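Local coordinates for protein EmGH1 (Erythrobacter marinus, PDB 5Z87) that probably hydrolyses beta-glucosidic bonds, as a member of glycoside hydrolase family 3, at residues Met157-Gln160 against Val161-Thr165; His290-Thr293 against His294-Asn297; Ser312-Asp316 against Val317-His321; Arg410-Ala413 against Glu414-Val418. All coordinates share one frame; numbering follows the deposited sequence.

Interaction 1: Met157-Gln160 against Val161-Thr165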
# COMPACT_ATOMS: atom_id res chain seq x y z
N MET A 157 30.31 -10.50 -12.17
CA MET A 157 29.99 -11.91 -12.28
C MET A 157 28.59 -12.14 -12.84
O MET A 157 28.35 -13.18 -13.48
CB MET A 157 30.15 -12.58 -10.92
CG MET A 157 31.60 -12.70 -10.47
SD MET A 157 31.74 -13.49 -8.85
CE MET A 157 30.90 -15.05 -9.13
N VAL A 158 27.67 -11.20 -12.61
CA VAL A 158 26.34 -11.28 -13.22
C VAL A 158 26.46 -11.33 -14.74
O VAL A 158 25.81 -12.15 -15.40
CB VAL A 158 25.47 -10.10 -12.76
CG1 VAL A 158 24.18 -10.06 -13.56
CG2 VAL A 158 25.17 -10.19 -11.27
N ARG A 159 27.29 -10.45 -15.31
CA ARG A 159 27.49 -10.42 -16.75
C ARG A 159 27.99 -11.77 -17.27
O ARG A 159 27.51 -12.28 -18.29
CB ARG A 159 28.46 -9.30 -17.12
CG ARG A 159 28.57 -9.06 -18.61
CD ARG A 159 29.90 -8.43 -19.01
NE ARG A 159 31.05 -9.30 -18.70
CZ ARG A 159 31.38 -10.41 -19.37
NH1 ARG A 159 30.65 -10.84 -20.40
NH2 ARG A 159 32.44 -11.12 -18.98
N GLN A 160 28.95 -12.38 -16.55
CA GLN A 160 29.45 -13.70 -16.91
C GLN A 160 28.36 -14.76 -16.83
O GLN A 160 28.28 -15.65 -17.69
CB GLN A 160 30.61 -14.10 -15.99
CG GLN A 160 31.85 -13.27 -16.12
CD GLN A 160 32.82 -13.55 -14.98
OE1 GLN A 160 33.42 -12.63 -14.43
NE2 GLN A 160 32.96 -14.82 -14.62
N VAL A 161 27.53 -14.71 -15.79
CA VAL A 161 26.48 -15.72 -15.64
C VAL A 161 25.55 -15.70 -16.83
O VAL A 161 25.13 -16.75 -17.34
CB VAL A 161 25.72 -15.51 -14.32
CG1 VAL A 161 24.30 -16.08 -14.44
CG2 VAL A 161 26.47 -16.17 -13.19
N PHE A 162 25.21 -14.50 -17.32
CA PHE A 162 24.26 -14.42 -18.41
C PHE A 162 24.93 -14.54 -19.77
O PHE A 162 24.26 -14.89 -20.74
CB PHE A 162 23.41 -13.16 -18.25
CG PHE A 162 22.40 -13.30 -17.14
CD1 PHE A 162 21.22 -14.00 -17.36
CD2 PHE A 162 22.67 -12.86 -15.86
CE1 PHE A 162 20.30 -14.19 -16.33
CE2 PHE A 162 21.76 -13.05 -14.82
CZ PHE A 162 20.58 -13.71 -15.06
N GLU A 163 26.24 -14.31 -19.85
CA GLU A 163 26.98 -14.73 -21.03
C GLU A 163 26.93 -16.24 -21.18
O GLU A 163 26.65 -16.76 -22.27
CB GLU A 163 28.42 -14.23 -20.94
CG GLU A 163 29.29 -14.50 -22.16
CD GLU A 163 30.74 -14.17 -21.90
OE1 GLU A 163 31.45 -15.03 -21.34
OE2 GLU A 163 31.18 -13.05 -22.23
N ALA A 164 27.15 -16.98 -20.09
CA ALA A 164 27.04 -18.44 -20.13
C ALA A 164 25.63 -18.86 -20.48
O ALA A 164 25.43 -19.80 -21.27
CB ALA A 164 27.47 -19.06 -18.80
N THR A 165 24.63 -18.18 -19.91
CA THR A 165 23.24 -18.52 -20.19
C THR A 165 22.90 -18.28 -21.66
O THR A 165 22.17 -19.08 -22.27
CB THR A 165 22.31 -17.70 -19.29
OG1 THR A 165 22.57 -18.00 -17.91
CG2 THR A 165 20.86 -18.01 -19.62
O HOH W 1 30.80 -16.84 -18.85
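Arg159 and Glu163 run side by side in the same direction and join in a salt bridge, Arg159 NH1 lying 2.9 Å from Glu163 OE2. The oxygen sits at the edge of the guanidinium and in its plane, with a nearly straight N-H, yet NH1 comes from above the carboxylate, whose plane is turned 60° from the guanidinium. A bend at chi3 (63°) in Arg159 swings its head along the axis toward Glu163, which reaches out extended. This is the i to i+4 ion pair of a helix, here 155-171 in the family's N-terminal, TIM-barrel domain, and beneath it Glu163 N donates to Arg159 O at 2.9 Å. On another face the same spacing brings Val158 CG1 to 3.9 Å from Phe162 CD2; these apolar residues suit the inner side, where both touch Ile211 of helix 201-216. An alanine in place of Arg159 would strip Glu163 OE2 of one of its cationic mates and is likely to leave that carboxylate with Arg227 as its remaining salt-bridge partner and freer to turn. The second oxygen is steadied by a water that donates to Glu163 OE1 (3.1 Å) and to Gln160 O (3.0 Å).

Interaction 2: His290-Thr293 against His294-Asn297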
# COMPACT_ATOMS: atom_id res chain seq x y z
N HIS A 290 -0.70 -2.73 -20.97
CA HIS A 290 -0.73 -3.15 -22.37
C HIS A 290 -1.55 -2.20 -23.25
O HIS A 290 -1.53 -2.36 -24.47
CB HIS A 290 -1.29 -4.57 -22.48
CG HIS A 290 -0.29 -5.63 -22.15
ND1 HIS A 290 0.08 -5.92 -20.85
CD2 HIS A 290 0.45 -6.44 -22.94
CE1 HIS A 290 0.99 -6.88 -20.86
NE2 HIS A 290 1.24 -7.21 -22.12
N ALA A 291 -2.26 -1.23 -22.65
CA ALA A 291 -2.94 -0.17 -23.39
C ALA A 291 -2.47 1.22 -22.98
O ALA A 291 -3.18 2.20 -23.20
CB ALA A 291 -4.46 -0.26 -23.20
N ASP A 292 -1.28 1.33 -22.39
CA ASP A 292 -0.79 2.58 -21.82
C ASP A 292 0.06 3.30 -22.86
O ASP A 292 1.28 3.13 -22.93
CB ASP A 292 -0.01 2.30 -20.53
CG ASP A 292 0.24 3.55 -19.71
OD1 ASP A 292 0.37 4.65 -20.30
OD2 ASP A 292 0.33 3.43 -18.46
N THR A 293 -0.60 4.15 -23.67
CA THR A 293 0.09 4.86 -24.74
C THR A 293 1.18 5.77 -24.19
O THR A 293 2.25 5.88 -24.78
CB THR A 293 -0.90 5.70 -25.56
OG1 THR A 293 -1.92 4.86 -26.13
CG2 THR A 293 -0.17 6.42 -26.69
N HIS A 294 0.91 6.44 -23.08
CA HIS A 294 1.94 7.26 -22.45
C HIS A 294 3.20 6.45 -22.16
O HIS A 294 4.32 6.89 -22.44
CB HIS A 294 1.40 7.88 -21.16
CG HIS A 294 2.47 8.45 -20.27
ND1 HIS A 294 3.15 9.61 -20.58
CD2 HIS A 294 2.97 8.02 -19.09
CE1 HIS A 294 4.02 9.87 -19.62
NE2 HIS A 294 3.93 8.92 -18.71
N LEU A 295 3.04 5.25 -21.61
CA LEU A 295 4.19 4.42 -21.26
C LEU A 295 4.82 3.80 -22.51
O LEU A 295 6.03 3.93 -22.74
CB LEU A 295 3.75 3.33 -20.28
CG LEU A 295 4.62 2.95 -19.08
CD1 LEU A 295 5.36 4.16 -18.54
CD2 LEU A 295 3.75 2.30 -17.99
N LEU A 296 4.01 3.10 -23.32
CA LEU A 296 4.51 2.33 -24.46
C LEU A 296 4.91 3.19 -25.66
O LEU A 296 5.65 2.72 -26.52
CB LEU A 296 3.45 1.32 -24.91
CG LEU A 296 3.14 0.20 -23.89
CD1 LEU A 296 2.06 -0.76 -24.39
CD2 LEU A 296 4.40 -0.56 -23.54
N ASN A 297 4.47 4.45 -25.73
CA ASN A 297 4.83 5.30 -26.85
C ASN A 297 5.57 6.56 -26.43
O ASN A 297 6.71 6.77 -26.85
CB ASN A 297 3.58 5.68 -27.65
CG ASN A 297 3.92 6.56 -28.85
OD1 ASN A 297 4.36 6.07 -29.88
ND2 ASN A 297 3.74 7.87 -28.70
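An N-cap begins helix 293-303: the carboxylate of Asp292, the residue just before the helix, accepts from the backbone of Leu295. The bond from Leu295 N to Asp292 OD1 is 3.0 Å long, with an angle of 156° at the hydrogen, and the N-H arrives from above the carboxylate plane. CG of Asp292 points opposite its own N (chi1 -166°), which folds the group back over the first turn. A short acid suits the place because its carboxylate reaches back to a first-turn amide, and its negative charge would probably sit favourably at the positive end of the helix dipole. The backbone of Asp292 adds a nearly straight bond, 2.8 Å from Leu296 N to Asp292 O. The second carboxylate oxygen, Asp292 OD2, rests 3.6 Å from Leu295 CD2, and a bound magnesium ion lies about 3 Å from the side chain. A leucine here would remove both carboxylate oxygens, probably leaving Leu295 N without its cap and taking one negative charge from beside the magnesium ion. Thr293 CG2 lies alongside Asn297 CB at 3.9 Å. Inward, Leu295 and Leu296 both pack on Phe235 of the barrel strand 229-235, and Leu296 also touches Val342 in a loop.

Interaction 3: Ser312-Asp316 against Val317-His321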
# COMPACT_ATOMS: atom_id res chain seq x y z
N SER A 312 3.85 -8.60 -25.71
CA SER A 312 2.90 -8.70 -24.62
C SER A 312 3.32 -9.79 -23.65
O SER A 312 4.03 -10.74 -24.00
CB SER A 312 1.50 -9.01 -25.16
OG SER A 312 1.37 -10.41 -25.38
N ASP A 313 2.86 -9.66 -22.41
CA ASP A 313 2.85 -10.82 -21.53
C ASP A 313 1.71 -11.76 -21.93
O ASP A 313 0.82 -11.40 -22.71
CB ASP A 313 2.74 -10.37 -20.07
CG ASP A 313 3.30 -11.40 -19.09
OD1 ASP A 313 3.36 -12.59 -19.46
OD2 ASP A 313 3.69 -11.00 -17.97
N TRP A 314 1.74 -12.98 -21.38
CA TRP A 314 0.91 -14.06 -21.90
C TRP A 314 -0.56 -13.69 -21.92
O TRP A 314 -1.17 -13.47 -20.87
CB TRP A 314 1.12 -15.35 -21.11
CG TRP A 314 0.26 -16.44 -21.70
CD1 TRP A 314 -0.98 -16.81 -21.28
CD2 TRP A 314 0.55 -17.24 -22.85
NE1 TRP A 314 -1.47 -17.81 -22.08
CE2 TRP A 314 -0.55 -18.09 -23.05
CE3 TRP A 314 1.64 -17.33 -23.73
CZ2 TRP A 314 -0.61 -19.02 -24.09
CZ3 TRP A 314 1.59 -18.25 -24.76
CH2 TRP A 314 0.47 -19.08 -24.93
N ASP A 315 -1.13 -13.65 -23.12
CA ASP A 315 -2.54 -13.34 -23.40
C ASP A 315 -2.99 -12.00 -22.82
O ASP A 315 -4.18 -11.79 -22.62
CB ASP A 315 -3.47 -14.46 -22.91
CG ASP A 315 -4.72 -14.58 -23.77
OD1 ASP A 315 -4.67 -14.20 -24.96
OD2 ASP A 315 -5.76 -15.05 -23.27
N ASP A 316 -2.08 -11.06 -22.58
CA ASP A 316 -2.49 -9.84 -21.91
C ASP A 316 -3.16 -8.82 -22.83
O ASP A 316 -3.77 -7.88 -22.32
CB ASP A 316 -1.30 -9.18 -21.23
CG ASP A 316 -1.12 -9.63 -19.79
OD1 ASP A 316 -2.07 -10.21 -19.20
OD2 ASP A 316 -0.02 -9.41 -19.24
N VAL A 317 -3.07 -8.97 -24.16
CA VAL A 317 -3.81 -8.07 -25.04
C VAL A 317 -5.30 -8.34 -24.95
O VAL A 317 -6.10 -7.43 -24.73
CB VAL A 317 -3.30 -8.16 -26.50
CG1 VAL A 317 -4.01 -7.11 -27.35
CG2 VAL A 317 -1.81 -7.90 -26.59
N ARG A 318 -5.69 -9.62 -25.08
CA ARG A 318 -7.08 -10.00 -24.86
C ARG A 318 -7.59 -9.54 -23.50
O ARG A 318 -8.76 -9.16 -23.36
CB ARG A 318 -7.23 -11.52 -24.98
CG ARG A 318 -8.67 -11.98 -24.90
CD ARG A 318 -8.78 -13.48 -24.71
NE ARG A 318 -7.70 -14.17 -25.40
CZ ARG A 318 -7.77 -14.60 -26.65
NH1 ARG A 318 -8.89 -14.44 -27.36
NH2 ARG A 318 -6.73 -15.21 -27.19
N ARG A 319 -6.74 -9.57 -22.47
CA ARG A 319 -7.19 -9.27 -21.12
C ARG A 319 -7.45 -7.79 -20.90
O ARG A 319 -8.05 -7.44 -19.88
CB ARG A 319 -6.19 -9.77 -20.10
CG ARG A 319 -6.20 -11.28 -19.94
CD ARG A 319 -4.99 -11.71 -19.17
NE ARG A 319 -4.79 -13.14 -19.25
CZ ARG A 319 -3.68 -13.74 -18.82
NH1 ARG A 319 -2.72 -13.00 -18.27
NH2 ARG A 319 -3.54 -15.05 -18.92
N ILE A 320 -7.01 -6.91 -21.81
CA ILE A 320 -7.48 -5.53 -21.82
C ILE A 320 -9.00 -5.51 -21.77
O ILE A 320 -9.61 -4.65 -21.13
CB ILE A 320 -6.97 -4.78 -23.05
CG1 ILE A 320 -5.44 -4.73 -23.10
CG2 ILE A 320 -7.54 -3.36 -23.11
CD1 ILE A 320 -4.95 -4.26 -24.48
N HIS A 321 -9.62 -6.46 -22.47
CA HIS A 321 -11.06 -6.63 -22.48
C HIS A 321 -11.52 -7.56 -21.37
O HIS A 321 -12.36 -7.17 -20.55
CB HIS A 321 -11.51 -7.19 -23.84
CG HIS A 321 -12.90 -7.75 -23.82
ND1 HIS A 321 -14.02 -6.96 -23.59
CD2 HIS A 321 -13.35 -9.02 -23.95
CE1 HIS A 321 -15.10 -7.73 -23.61
NE2 HIS A 321 -14.72 -8.97 -23.82
O HOH W 2 -6.59 -14.81 -20.58
O HOH W 3 -3.84 -11.77 -25.71
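Asp315 OD1 takes three donors: Arg318 NE at 3.1 Å, Arg318 NH2 at 3.2 Å, and a water that in turn accepts from Arg318 N. The guanidinium stands side-on, and its NE is shared with Asp315 OD2 at 3.0 Å; both oxygens offer their syn lone pairs to NE. A bend at chi3 (-34°) curls the Arg318 chain round so that the guanidinium edge faces the carboxylate, while its far nitrogens are engaged by Glu330 and by Asn349 O. A second water joins Asp315 OD2 to Arg319 NE. Asp315 belongs to a type II beta turn, Asp313 to Asp316, in the loop that leaves barrel strand 309-311. Asp316 N closes the turn on Asp313 O at 2.9 Å, and Ser312 OG reaches that same oxygen from the opposite face of its plane. Asp315 takes the third position, with a positive phi of 55°. The turn places Asp313 and Trp314 in the pocket where a dithiothreitol molecule is bound. Arg319, long and extended, reaches back to the turn: its NH1 forms a salt bridge with Asp316 OD1 at 3.0 Å, the oxygen tilted out of the guanidinium plane, while Trp314 O lies over one face of the group. Phe544 makes a cation-pi contact with the same arginine. The other oxygen of Asp316, OD2, is hydrogen-bonded to His281, another pocket residue.

Interaction 4: Arg410-Ala413 against Glu414-Val418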
# COMPACT_ATOMS: atom_id res chain seq x y z
N ARG A 410 28.80 -22.32 -8.86
CA ARG A 410 29.31 -22.47 -7.50
C ARG A 410 29.89 -21.16 -6.97
O ARG A 410 29.55 -20.72 -5.86
CB ARG A 410 30.37 -23.57 -7.47
CG ARG A 410 31.28 -23.55 -6.28
CD ARG A 410 30.83 -24.57 -5.28
NE ARG A 410 31.78 -25.67 -5.13
CZ ARG A 410 32.46 -25.90 -4.01
NH1 ARG A 410 32.29 -25.10 -2.95
NH2 ARG A 410 33.31 -26.93 -3.94
N ARG A 411 30.74 -20.50 -7.77
CA ARG A 411 31.36 -19.26 -7.31
C ARG A 411 30.33 -18.16 -7.07
O ARG A 411 30.49 -17.34 -6.16
CB ARG A 411 32.42 -18.79 -8.32
CG ARG A 411 33.80 -19.41 -8.10
CD ARG A 411 34.91 -18.52 -8.66
NE ARG A 411 34.60 -18.00 -10.00
CZ ARG A 411 34.69 -16.72 -10.36
NH1 ARG A 411 35.10 -15.80 -9.49
NH2 ARG A 411 34.38 -16.35 -11.61
N MET A 412 29.26 -18.12 -7.87
CA MET A 412 28.25 -17.09 -7.67
C MET A 412 27.56 -17.28 -6.32
O MET A 412 27.40 -16.33 -5.55
CB MET A 412 27.23 -17.11 -8.81
CG MET A 412 26.27 -15.93 -8.81
SD MET A 412 27.08 -14.30 -8.83
CE MET A 412 26.72 -13.71 -10.46
N ALA A 413 27.18 -18.53 -6.00
CA ALA A 413 26.59 -18.82 -4.70
C ALA A 413 27.53 -18.41 -3.55
O ALA A 413 27.09 -17.79 -2.57
CB ALA A 413 26.23 -20.30 -4.61
N GLU A 414 28.83 -18.73 -3.68
CA GLU A 414 29.81 -18.34 -2.65
C GLU A 414 29.85 -16.82 -2.44
O GLU A 414 30.19 -16.36 -1.34
CB GLU A 414 31.21 -18.86 -3.03
CG GLU A 414 31.30 -20.41 -3.06
CD GLU A 414 32.68 -20.97 -3.45
OE1 GLU A 414 33.50 -20.24 -4.05
OE2 GLU A 414 32.94 -22.16 -3.15
N GLU A 415 29.53 -16.03 -3.47
CA GLU A 415 29.53 -14.58 -3.33
C GLU A 415 28.20 -14.03 -2.83
O GLU A 415 28.15 -12.86 -2.43
CB GLU A 415 29.87 -13.90 -4.67
CG GLU A 415 31.24 -14.20 -5.24
CD GLU A 415 32.33 -13.35 -4.61
OE1 GLU A 415 32.06 -12.18 -4.25
OE2 GLU A 415 33.47 -13.86 -4.46
N SER A 416 27.14 -14.83 -2.84
CA SER A 416 25.79 -14.36 -2.62
C SER A 416 25.24 -14.67 -1.24
O SER A 416 24.45 -13.89 -0.71
CB SER A 416 24.84 -14.98 -3.64
OG SER A 416 25.22 -14.59 -4.95
N ILE A 417 25.62 -15.81 -0.66
CA ILE A 417 25.03 -16.20 0.62
C ILE A 417 25.33 -15.14 1.67
O ILE A 417 26.46 -14.64 1.78
CB ILE A 417 25.52 -17.60 1.03
CG1 ILE A 417 25.07 -18.62 -0.02
CG2 ILE A 417 24.95 -17.99 2.37
CD1 ILE A 417 25.76 -19.95 0.07
N VAL A 418 24.30 -14.76 2.43
CA VAL A 418 24.37 -13.65 3.38
C VAL A 418 24.48 -14.22 4.79
O VAL A 418 23.68 -15.08 5.19
CB VAL A 418 23.12 -12.75 3.28
CG1 VAL A 418 23.18 -11.62 4.34
CG2 VAL A 418 22.94 -12.21 1.86
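The guanidinium of Arg410 and the carboxylate of Glu414 stand almost perpendicular, 80° apart, and meet through a single pair of atoms, Arg410 NH1 and Glu414 OE2, in a salt bridge of 3.0 Å. Bends at chi2 and chi3 carry the Arg410 head across to the acid, whereas Glu414 stays extended beyond CG and lays that carbon 3.3 Å from Arg410 O. Arg410 NH1 is also hydrogen-bonded to Ser613 OG, so this arginine ties two helices together, and the small Ala413 lets Ala610 of helix 607-615 come close. The pair belongs to the last turns of helix 403-416, where the chain is about to become strand 418-422, an edge of the mixed sheet. There two carbonyls take two donors each. Met412 O receives Ser416 OG at 2.9 Å and Glu415 N at 3.0 Å, from opposite faces of its plane; serine suits the spot because its hydroxyl, anti to its own carbonyl carbon (chi1 -61°), folds back onto the helix. Ala413 O accepts from Ser416 N at 3.0 Å and, in nearly straight alignment with its C=O, from Ile417 N at 3.1 Å. The Glu415 carboxylate leads away to salt bridges with Arg154 and Lys730.

In the fold
Along the chain the four contacts come in series, 1 to 4, but in space they form two pairs. Interactions 2 and 3, with centres 13 Å apart, lie in the barrel domain, by the loop after strand 309-311; His290 NE2 of the first probably hydrogen-bonds to Asp313 N of the second, 3.0 Å away, linking the loop before helix 293-303 to the turn that carries pocket residues. Interactions 1 and 4, 14 Å apart between centres, join helices 155-171 and 403-416: Met412 CE packs 3.4 Å from Met157 C, tying the barrel to the helix that leads into the mixed sheet. Between the pairs the centres are 31 to 39 Å apart, with no touching atoms.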